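Local coordinates for protein ten1 (Schizosaccharomyces pombe, PDB 3KF6) that pairs with stn1 in an Rpa2-Rpa3-like complex at telomeres, is required for telomere maintenance and probably binds single-stranded telomeric DNA, at residues Leu91-Tyr94 / Arg95-Ser99. Numbering follows the deposited sequence.
Sequences LPRY and RQMVS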
loop_
_atom_site.group_PDB
_atom_site.type_symbol
_atom_site.label_atom_id
_atom_site.label_comp_id
_atom_site.label_asym_id
_atom_site.label_seq_id
_atom_site.Cartn_x
_atom_site.Cartn_y
_atom_site.Cartn_z
ATOM N N LEU B 91 13.725 2.678 -11.369
ATOM C CA LEU B 91 14.134 3.511 -10.244
ATOM C C LEU B 91 13.819 4.995 -10.393
ATOM O O LEU B 91 13.316 5.620 -9.459
ATOM C CB LEU B 91 15.630 3.329 -9.952
ATOM C CG LEU B 91 16.011 2.051 -9.198
ATOM C CD1 LEU B 91 17.526 1.995 -9.005
ATOM C CD2 LEU B 91 15.306 2.028 -7.846
ATOM N N PRO B 92 14.107 5.583 -11.566
ATOM C CA PRO B 92 13.815 7.011 -11.725
ATOM C C PRO B 92 12.341 7.357 -11.530
ATOM O O PRO B 92 12.019 8.361 -10.891
ATOM C CB PRO B 92 14.305 7.307 -13.140
ATOM C CG PRO B 92 15.446 6.339 -13.302
ATOM C CD PRO B 92 14.854 5.070 -12.728
ATOM N N ARG B 93 11.450 6.534 -12.078
ATOM C CA ARG B 93 10.018 6.793 -11.945
ATOM C C ARG B 93 9.573 6.514 -10.515
ATOM O O ARG B 93 8.751 7.242 -9.955
ATOM C CB ARG B 93 9.221 5.938 -12.939
ATOM C CG ARG B 93 9.663 6.129 -14.390
ATOM C CD ARG B 93 8.592 6.697 -15.311
ATOM N NE ARG B 93 8.182 8.055 -14.966
ATOM C CZ ARG B 93 7.643 8.918 -15.830
ATOM N NH1 ARG B 93 7.451 8.575 -17.095
ATOM N NH2 ARG B 93 7.282 10.125 -15.423
ATOM N N TYR B 94 10.116 5.459 -9.917
ATOM C CA TYR B 94 9.772 5.146 -8.535
ATOM C C TYR B 94 10.152 6.290 -7.589
ATOM O O TYR B 94 9.342 6.712 -6.759
ATOM C CB TYR B 94 10.464 3.853 -8.090
ATOM C CG TYR B 94 10.399 3.614 -6.598
ATOM C CD1 TYR B 94 11.418 4.062 -5.759
ATOM C CD2 TYR B 94 9.300 2.984 -6.017
ATOM C CE1 TYR B 94 11.346 3.894 -4.383
ATOM C CE2 TYR B 94 9.218 2.808 -4.635
ATOM C CZ TYR B 94 10.248 3.267 -3.828
ATOM O OH TYR B 94 10.174 3.106 -2.464
ATOM N N ARG B 95 11.373 6.810 -7.702
ATOM C CA ARG B 95 11.750 7.890 -6.801
ATOM C C ARG B 95 10.938 9.152 -7.075
ATOM O O ARG B 95 10.620 9.897 -6.156
ATOM C CB ARG B 95 13.256 8.177 -6.871
ATOM C CG ARG B 95 13.803 8.615 -8.196
ATOM C CD ARG B 95 15.281 8.948 -8.024
ATOM N NE ARG B 95 15.836 9.589 -9.205
ATOM C CZ ARG B 95 16.661 9.006 -10.064
ATOM N NH1 ARG B 95 17.050 7.749 -9.886
ATOM N NH2 ARG B 95 17.096 9.690 -11.106
ATOM N N GLN B 96 10.586 9.372 -8.337
ATOM C CA GLN B 96 9.781 10.532 -8.704
ATOM C C GLN B 96 8.438 10.472 -7.976
ATOM O O GLN B 96 7.995 11.457 -7.392
ATOM C CB GLN B 96 9.552 10.562 -10.217
ATOM C CG GLN B 96 8.522 11.595 -10.693
ATOM C CD GLN B 96 8.332 11.577 -12.201
ATOM O OE1 GLN B 96 8.224 10.516 -12.808
ATOM N NE2 GLN B 96 8.277 12.759 -12.809
ATOM N N MET B 97 7.801 9.304 -7.986
ATOM C CA MET B 97 6.507 9.161 -7.328
ATOM C C MET B 97 6.581 9.192 -5.805
ATOM O O MET B 97 5.661 9.681 -5.156
ATOM C CB MET B 97 5.799 7.884 -7.789
ATOM C CG MET B 97 5.517 7.835 -9.287
ATOM S SD MET B 97 4.827 9.371 -9.971
ATOM C CE MET B 97 5.432 9.266 -11.666
ATOM N N VAL B 98 7.657 8.659 -5.224
ATOM C CA VAL B 98 7.797 8.684 -3.774
ATOM C C VAL B 98 7.891 10.146 -3.352
ATOM O O VAL B 98 7.274 10.558 -2.376
ATOM C CB VAL B 98 9.076 7.956 -3.285
ATOM C CG1 VAL B 98 9.302 8.235 -1.799
ATOM C CG2 VAL B 98 8.942 6.463 -3.512
ATOM N N SER B 99 8.676 10.917 -4.096
ATOM C CA SER B 99 8.841 12.333 -3.802
ATOM C C SER B 99 7.529 13.082 -3.968
ATOM O O SER B 99 7.158 13.872 -3.108
ATOM C CB SER B 99 9.905 12.957 -4.709
ATOM O OG SER B 99 11.202 12.580 -4.291
#
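Gln-96 OE1 is gripped by two nitrogens of Arg-93, one turn earlier on the same helix. The shorter, straighter bond comes from NH2, 2.8 Å from OE1, and lies on a lone pair in the carbonyl plane. NE adds a longer, more bent bond to OE1 at 3.3 Å. OE1 lies in the guanidinium plane, at its NE/NH2 edge, and the amide is nearly coplanar with it. Bends at chi2 (-117°) and chi3 (65°) of Arg-93 turn this edge toward the extended Gln-96 chain. With an alanine at Arg-93 both donors to OE1 are gone, and the Gln-96 amide would probably be freer to rotate. Arg-95 CG sits between the backbone N and the carbonyl carbon (chi1 61°), and the extended chain runs back to lay its guanidinium face over Pro-92 CA, 3.9 Å from Arg-95 CZ. On the buried side, Val-98 CG2 makes a CH-pi contact over one face of the Tyr-94 ring, 3.7 Å from its centroid. Leu-9 touches both side chains, and Trp-136 of the stn1 chain packs on Tyr-94. Arg-95 N bonds to Leu-91 O at 2.9 Å. This begins an amphipathic alpha-helix, the C-terminal helix that follows the OB-fold strands and packs against stn1.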